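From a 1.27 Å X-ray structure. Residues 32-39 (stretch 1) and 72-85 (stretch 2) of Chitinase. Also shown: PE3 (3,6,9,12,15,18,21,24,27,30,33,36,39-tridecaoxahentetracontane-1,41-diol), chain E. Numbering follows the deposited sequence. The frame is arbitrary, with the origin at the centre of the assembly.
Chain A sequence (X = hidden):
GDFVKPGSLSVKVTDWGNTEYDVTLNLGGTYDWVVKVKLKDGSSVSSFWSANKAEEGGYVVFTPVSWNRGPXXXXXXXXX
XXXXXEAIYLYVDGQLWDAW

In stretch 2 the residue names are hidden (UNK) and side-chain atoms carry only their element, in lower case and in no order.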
ATOM      1  N   ASP A  32      -3.736 -11.973  -5.567  1.00 18.92           N
ATOM      2  CA  ASP A  32      -2.327 -11.654  -5.446  1.00 18.85           C
ATOM      3  C   ASP A  32      -2.279 -10.163  -5.763  1.00 20.95           C
ATOM      4  O   ASP A  32      -1.834  -9.744  -6.831  1.00 21.37           O
ATOM      5  CB  ASP A  32      -1.504 -12.458  -6.456  1.00 24.69           C
ATOM      6  CG  ASP A  32      -1.483 -13.942  -6.115  1.00 23.85           C
ATOM      7  OD1 ASP A  32      -1.208 -14.257  -4.951  1.00 26.93           O
ATOM      8  OD2 ASP A  32      -1.734 -14.779  -6.999  1.00 37.00           O
ATOM      9  N   TRP A  33      -2.776  -9.365  -4.826  1.00 15.31           N
ATOM     10  CA  TRP A  33      -2.812  -7.924  -5.015  1.00 14.58           C
ATOM     11  C   TRP A  33      -1.435  -7.287  -5.047  1.00 12.93           C
ATOM     12  O   TRP A  33      -0.451  -7.852  -4.563  1.00 13.97           O
ATOM     13  CB  TRP A  33      -3.674  -7.275  -3.922  1.00 14.27           C
ATOM     14  CG  TRP A  33      -3.339  -7.667  -2.494  1.00 13.45           C
ATOM     15  CD1 TRP A  33      -3.990  -8.586  -1.727  1.00 13.27           C
ATOM     16  CD2 TRP A  33      -2.338  -7.069  -1.655  1.00 13.02           C
ATOM     17  NE1 TRP A  33      -3.464  -8.589  -0.446  1.00 12.81           N
ATOM     18  CE2 TRP A  33      -2.448  -7.668  -0.385  1.00 11.51           C
ATOM     19  CE3 TRP A  33      -1.364  -6.075  -1.858  1.00 13.57           C
ATOM     20  CZ2 TRP A  33      -1.614  -7.312   0.693  1.00 13.84           C
ATOM     21  CZ3 TRP A  33      -0.534  -5.715  -0.790  1.00 13.39           C
ATOM     22  CH2 TRP A  33      -0.666  -6.334   0.466  1.00 12.76           C
ATOM     23  N   VAL A  34      -1.381  -6.100  -5.644  1.00 14.57           N
ATOM     24  CA  VAL A  34      -0.148  -5.345  -5.753  1.00 15.34           C
ATOM     25  C   VAL A  34      -0.455  -3.895  -5.419  1.00 16.33           C
ATOM     26  O   VAL A  34      -1.277  -3.263  -6.078  1.00 16.46           O
ATOM     27  CB  VAL A  34       0.415  -5.402  -7.198  1.00 17.06           C
ATOM     28  CG1 VAL A  34       1.674  -4.550  -7.315  1.00 19.87           C
ATOM     29  CG2 VAL A  34       0.736  -6.847  -7.564  1.00 18.29           C
ATOM     30  N   VAL A  35       0.186  -3.377  -4.378  1.00 13.31           N
ATOM     31  CA  VAL A  35      -0.015  -1.986  -4.001  1.00 13.49           C
ATOM     32  C   VAL A  35       1.270  -1.228  -4.314  1.00 13.88           C
ATOM     33  O   VAL A  35       2.334  -1.545  -3.781  1.00 15.43           O
ATOM     34  CB  VAL A  35      -0.378  -1.848  -2.524  1.00 12.78           C
ATOM     35  CG1 VAL A  35      -0.315  -0.384  -2.087  1.00 14.75           C
ATOM     36  CG2 VAL A  35      -1.786  -2.374  -2.308  1.00 15.38           C
ATOM     37  N   LYS A  36       1.167  -0.240  -5.197  1.00 13.50           N
ATOM     38  CA  LYS A  36       2.311   0.567  -5.596  1.00 12.57           C
ATOM     39  C   LYS A  36       2.242   1.927  -4.934  1.00 12.55           C
ATOM     40  O   LYS A  36       1.244   2.642  -5.063  1.00 15.01           O
ATOM     41  CB  LYS A  36       2.360   0.739  -7.116  1.00 17.51           C
ATOM     42  CG  LYS A  36       2.551  -0.551  -7.880  1.00 21.36           C
ATOM     43  CD  LYS A  36       2.905  -0.209  -9.313  1.00 25.76           C
ATOM     44  CE  LYS A  36       3.419  -1.415 -10.030  1.00 41.95           C
ATOM     45  NZ  LYS A  36       3.725  -1.128 -11.453  1.00 35.53           N
ATOM     46  N   VAL A  37       3.319   2.287  -4.249  1.00 13.03           N
ATOM     47  CA  VAL A  37       3.391   3.543  -3.520  1.00 12.57           C
ATOM     48  C   VAL A  37       4.471   4.465  -4.070  1.00 16.16           C
ATOM     49  O   VAL A  37       5.607   4.043  -4.290  1.00 15.08           O
ATOM     50  CB  VAL A  37       3.690   3.257  -2.037  1.00 12.16           C
ATOM     51  CG1 VAL A  37       3.779   4.559  -1.254  1.00 13.60           C
ATOM     52  CG2 VAL A  37       2.625   2.318  -1.461  1.00 13.72           C
ATOM     53  N   LYS A  38       4.103   5.723  -4.290  1.00 14.98           N
ATOM     54  CA  LYS A  38       5.034   6.732  -4.780  1.00 15.44           C
ATOM     55  C   LYS A  38       5.372   7.660  -3.620  1.00 16.06           C
ATOM     56  O   LYS A  38       4.479   8.250  -3.011  1.00 15.91           O
ATOM     57  CB  LYS A  38       4.405   7.554  -5.910  1.00 19.49           C
ATOM     58  CG  LYS A  38       5.291   8.708  -6.428  1.00 20.27           C
ATOM     59  CD  LYS A  38       6.523   8.191  -7.158  1.00 23.79           C
ATOM     60  CE  LYS A  38       7.341   9.338  -7.763  1.00 35.55           C
ATOM     61  NZ  LYS A  38       7.799  10.331  -6.736  1.00 47.89           N
ATOM     62  N   LEU A  39       6.657   7.782  -3.314  1.00 16.02           N
ATOM     63  CA  LEU A  39       7.108   8.642  -2.225  1.00 15.55           C
ATOM     64  C   LEU A  39       7.778   9.897  -2.765  1.00 19.51           C
ATOM     65  O   LEU A  39       8.296   9.899  -3.881  1.00 21.86           O
ATOM     66  CB  LEU A  39       8.154   7.917  -1.372  1.00 17.26           C
ATOM     67  CG  LEU A  39       7.789   6.579  -0.733  1.00 18.20           C
ATOM     68  CD1 LEU A  39       8.978   6.051   0.059  1.00 18.40           C
ATOM     69  CD2 LEU A  39       6.577   6.764   0.165  1.00 18.72           C
ATOM     70  N   UNK A  72     -10.382  -9.447   3.084  1.00 17.34           N
ATOM     71  CA  UNK A  72     -10.043  -8.155   3.670  1.00 16.59           C
ATOM     72  C   UNK A  72      -8.611  -8.269   4.174  1.00 20.65           C
ATOM     73  O   UNK A  72      -8.323  -9.034   5.096  1.00 22.52           O
ATOM     74  o   UNK A  72     -12.338  -7.780   4.389  1.00 27.40           O
ATOM     75  c   UNK A  72     -10.645  -6.394   5.363  1.00 30.15           C
ATOM     76  c   UNK A  72     -10.972  -7.788   4.846  1.00 23.17           C
ATOM     77  N   UNK A  73      -7.712  -7.516   3.550  1.00 15.22           N
ATOM     78  CA  UNK A  73      -6.306  -7.548   3.920  1.00 14.94           C
ATOM     79  C   UNK A  73      -5.883  -6.239   4.564  1.00 15.80           C
ATOM     80  O   UNK A  73      -6.249  -5.163   4.103  1.00 19.97           O
ATOM     81  c   UNK A  73      -5.468  -7.796   2.685  1.00 16.30           C
ATOM     82  N   UNK A  74      -5.116  -6.337   5.639  1.00 15.68           N
ATOM     83  CA  UNK A  74      -4.630  -5.154   6.324  1.00 17.72           C
ATOM     84  C   UNK A  74      -3.122  -5.248   6.483  1.00 14.30           C
ATOM     85  O   UNK A  74      -2.591  -6.282   6.881  1.00 15.26           O
ATOM     86  c   UNK A  74      -5.269  -4.978   7.728  1.00 20.84           C
ATOM     87  c   UNK A  74      -4.662  -3.781   8.454  1.00 30.02           C
ATOM     88  o   UNK A  74      -6.680  -4.733   7.585  1.00 27.43           O
ATOM     89  N   UNK A  75      -2.432  -4.169   6.127  1.00 13.42           N
ATOM     90  CA  UNK A  75      -0.985  -4.112   6.277  1.00 11.95           C
ATOM     91  C   UNK A  75      -0.614  -2.664   6.512  1.00 11.83           C
ATOM     92  O   UNK A  75      -1.480  -1.789   6.512  1.00 12.30           O
ATOM     93  c   UNK A  75      -0.294  -3.820   3.801  1.00 13.25           C
ATOM     94  c   UNK A  75       0.709  -2.196   2.309  1.00 15.78           C
ATOM     95  c   UNK A  75      -0.234  -4.682   5.042  1.00 12.38           C
ATOM     96  c   UNK A  75       0.773  -2.980   3.457  1.00 14.24           C
ATOM     97  c   UNK A  75      -1.471  -3.068   1.821  1.00 14.57           C
ATOM     98  c   UNK A  75      -0.420  -2.248   1.493  1.00 14.05           C
ATOM     99  c   UNK A  75      -1.419  -3.851   2.967  1.00 14.54           C
ATOM    100  N   UNK A  76       0.660  -2.396   6.753  1.00 10.34           N
ATOM    101  CA  UNK A  76       1.036  -1.017   6.977  1.00 11.39           C
ATOM    102  C   UNK A  76       2.510  -0.788   6.790  1.00 11.04           C
ATOM    103  O   UNK A  76       3.297  -1.733   6.674  1.00 11.89           O
ATOM    104  N   UNK A  77       2.887   0.483   6.753  1.00 11.09           N
ATOM    105  CA  UNK A  77       4.283   0.837   6.610  1.00 10.62           C
ATOM    106  C   UNK A  77       4.511   2.233   7.155  1.00 10.71           C
ATOM    107  O   UNK A  77       3.566   3.000   7.365  1.00 11.71           O
ATOM    108  c   UNK A  77       4.753   0.788   5.138  1.00 11.76           C
ATOM    109  c   UNK A  77       3.818   3.822   3.032  1.00 12.51           C
ATOM    110  c   UNK A  77       3.994   1.698   4.211  1.00 11.89           C
ATOM    111  c   UNK A  77       2.647   3.401   2.426  1.00 11.57           C
ATOM    112  c   UNK A  77       4.488   2.969   3.929  1.00 13.15           C
ATOM    113  c   UNK A  77       2.138   2.127   2.705  1.00 12.75           C
ATOM    114  c   UNK A  77       2.822   1.279   3.598  1.00 12.36           C
ATOM    115  N   UNK A  78       5.772   2.546   7.412  1.00 12.03           N
ATOM    116  CA  UNK A  78       6.143   3.863   7.895  1.00 13.45           C
ATOM    117  C   UNK A  78       7.148   4.416   6.903  1.00 13.14           C
ATOM    118  O   UNK A  78       8.096   3.726   6.521  1.00 13.50           O
ATOM    119  c   UNK A  78       5.753   3.348  10.326  1.00 17.33           C
ATOM    120  c   UNK A  78       7.344   5.226   9.660  1.00 16.72           C
ATOM    121  c   UNK A  78       6.790   3.819   9.298  1.00 14.99           C
ATOM    122  c   UNK A  78       6.340   2.988  11.697  1.00 16.91           C
ATOM    123  N   UNK A  79       6.918   5.647   6.457  1.00 12.42           N
ATOM    124  CA  UNK A  79       7.818   6.307   5.521  1.00 13.06           C
ATOM    125  C   UNK A  79       8.468   7.471   6.262  1.00 14.24           C
ATOM    126  O   UNK A  79       7.854   8.078   7.142  1.00 14.85           O
ATOM    127  c   UNK A  79       7.067   6.811   4.283  1.00 14.47           C
ATOM    128  N   UNK A  80       9.710   7.782   5.917  1.00 15.37           N
ATOM    129  CA  UNK A  80      10.409   8.869   6.584  1.00 15.80           C
ATOM    130  C   UNK A  80       9.850  10.217   6.157  1.00 15.59           C
ATOM    131  O   UNK A  80       9.457  10.406   5.006  1.00 17.31           O
ATOM    132  c   UNK A  80      12.492   7.490   6.760  1.00 19.42           C
ATOM    133  c   UNK A  80      11.910   8.823   6.275  1.00 17.44           C
ATOM    134  o   UNK A  80      12.122   8.971   4.869  1.00 18.30           O
ATOM    135  N   UNK A  81       9.815  11.150   7.101  1.00 16.31           N
ATOM    136  CA  UNK A  81       9.304  12.473   6.801  1.00 18.38           C
ATOM    137  C   UNK A  81       7.816  12.614   7.058  1.00 17.84           C
ATOM    138  O   UNK A  81       7.124  11.644   7.384  1.00 19.03           O
ATOM    139  N   UNK A  82       7.329  13.837   6.896  1.00 16.39           N
ATOM    140  CA  UNK A  82       5.929  14.168   7.115  1.00 16.95           C
ATOM    141  C   UNK A  82       5.095  14.006   5.847  1.00 17.62           C
ATOM    142  O   UNK A  82       5.299  14.715   4.860  1.00 17.85           O
ATOM    143  c   UNK A  82       5.853  15.607   7.621  1.00 21.26           C
ATOM    144  o   UNK A  82       4.510  16.002   7.794  1.00 25.32           O
ATOM    145  N   UNK A  83       4.159  13.059   5.887  1.00 16.31           N
ATOM    146  CA  UNK A  83       3.269  12.768   4.766  1.00 16.80           C
ATOM    147  C   UNK A  83       4.006  12.752   3.432  1.00 16.49           C
ATOM    148  O   UNK A  83       3.689  13.515   2.518  1.00 18.84           O
ATOM    149  o   UNK A  83      -0.676  14.755   5.088  1.00 24.57           O
ATOM    150  c   UNK A  83       1.286  13.752   5.996  1.00 21.83           C
ATOM    151  o   UNK A  83       0.146  15.601   6.943  1.00 31.20           O
ATOM    152  c   UNK A  83       2.148  13.813   4.740  1.00 21.51           C
ATOM    153  c   UNK A  83       0.171  14.775   6.008  1.00 29.64           C
ATOM    154  N   UNK A  84       4.978  11.853   3.318  1.00 15.48           N
ATOM    155  CA  UNK A  84       5.774  11.752   2.104  1.00 16.43           C
ATOM    156  C   UNK A  84       5.143  10.927   0.980  1.00 15.53           C
ATOM    157  O   UNK A  84       5.640  10.943  -0.149  1.00 17.33           O
ATOM    158  c   UNK A  84       7.151  11.195   2.416  1.00 20.21           C
ATOM    159  o   UNK A  84       7.055   9.818   2.710  1.00 23.36           O
ATOM    160  N   UNK A  85       4.066  10.202   1.272  1.00 14.30           N
ATOM    161  CA  UNK A  85       3.412   9.415   0.226  1.00 15.91           C
ATOM    162  C   UNK A  85       2.590  10.330  -0.676  1.00 16.17           C
ATOM    163  O   UNK A  85       1.695  11.040  -0.211  1.00 16.32           O
ATOM    164  c   UNK A  85       2.476   8.326   0.806  1.00 12.95           C
ATOM    165  c   UNK A  85       3.298   7.243   1.489  1.00 15.18           C
ATOM    166  c   UNK A  85       1.639   7.698  -0.319  1.00 14.97           C
TER
HETATM  167  C18 PE3 E 804       2.186   1.729 -12.767  0.50 26.51           C
HETATM  168  C17 PE3 E 804       1.449   0.713 -13.629  0.50 30.59           C
HETATM  169  O16 PE3 E 804       1.251  -0.431 -12.816  0.50 32.17           O
HETATM  170  C15 PE3 E 804       0.564  -1.468 -13.488  0.50 35.69           C
HETATM  171  C14 PE3 E 804       0.449  -2.618 -12.506  0.50 39.97           C
HETATM  172  O13 PE3 E 804       1.756  -3.151 -12.375  0.50 35.27           O
HETATM  173  C12 PE3 E 804       1.702  -4.203 -11.430  0.50 38.34           C
HETATM  174  C11 PE3 E 804       3.100  -4.796 -11.297  0.50 39.32           C
HETATM  175  O10 PE3 E 804       4.080  -3.812 -11.016  0.50 46.47           O
HETATM  176  C9  PE3 E 804       5.300  -4.539 -10.903  0.50 44.67           C
HETATM  177  C8  PE3 E 804       6.505  -3.657 -10.601  0.50 43.38           C
HETATM  178  O7  PE3 E 804       6.399  -2.414 -11.279  0.50 36.56           O
HETATM  179  C6  PE3 E 804       7.550  -1.674 -10.895  0.50 43.09           C
HETATM  180  C5  PE3 E 804       7.605  -0.298 -11.564  0.50 37.41           C
HETATM  181  O4  PE3 E 804       6.313   0.291 -11.593  0.50 41.88           O

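Position 72 has three side-chain atoms: a carbon bonded to one oxygen and one carbon. That branched hydroxyl pattern is Thr72, exposed and out of reach of stretch 1. Position 73 carries a single carbon, a CB pointing toward stretch 1 and 3.8 Å from Trp33 NE1; one carbon with nothing beyond it defines Ala73. Position 74 repeats the carbon bearing one oxygen and one carbon, now directed away from stretch 1, and is Thr74.

Position 75 has one carbon followed by a six-carbon ring without oxygen, one ring carbon 3.6 Å from Trp33 CH2 and another 4.0 Å from Val35 CB; this is Phe75, and the two carbons are CD1 and CZ. Trp33 CH2 sits over one face of the phenylalanine ring. The six-membered ring of Trp33 and the Phe75 ring are inclined by only 20°, but their centroids are 5.0 Å apart, so the near-parallel planes are slid and barely overlap.

Position 76 has no atoms beyond the backbone and is Gly76; even an ideal CB would find nothing of stretch 1 within 5.5 Å, so this contact does not account for the glycine. Position 77 again shows one carbon and a six-carbon ring, whose outermost carbon comes to 4.0 Å from Val37 CG1; this is Phe77, and that carbon is CZ. Its chi1 of 59° is the p rotamer, as at Phe75. Position 78 holds four carbons, forked at the first, with one arm two carbons long: Ile78, out of reach. Position 79 has a lone CB pointing toward stretch 1, 4.1 Å from Leu39 CD2, and is Ala79.

Position 80 has a carbon carrying one oxygen and one carbon, directed sideways without contact: Thr80. Position 81 lacks a side chain and has phi/psi of 91/175°, where a CB would be jammed against the preceding carbonyl oxygen; this is Gly81. Position 82, one carbon then one oxygen, is Ser82, exposed. Position 83, three carbons in a chain with two oxygens on the last, fits a carboxylate one methylene longer than aspartate: Glu83, which touches a crystal neighbour. Position 84 is again one carbon then one oxygen, the oxygen 4.0 Å from Leu39 CD2, and is Ser84. Position 85 has a carbon bearing two carbons, one of them 3.6 Å from Leu39 CD2 and 3.9 Å from Val37 CG1; this is Val85, and that carbon is CG2.

The contact is chiefly apolar packing, burying 423 Å². Strands 34-39 and 72-79 run nearly parallel, at 14°, with axes 10.6 Å apart at closest approach. That spacing is filled by side chains: Trp33, Val35 and Val37 meet Ala73, Phe75 and Phe77. At the far end the backbones come together, Leu39 and Val85 forming an antiparallel non-hydrogen-bonded pair with 4.5 Å between their CA atoms. No hydrogen bond crosses the stretches, although Leu39 CA makes a CA-H...O contact with Ser84 O at 3.4 Å.

Stretch 2, residues 72-85: TATFGFIATGSESV
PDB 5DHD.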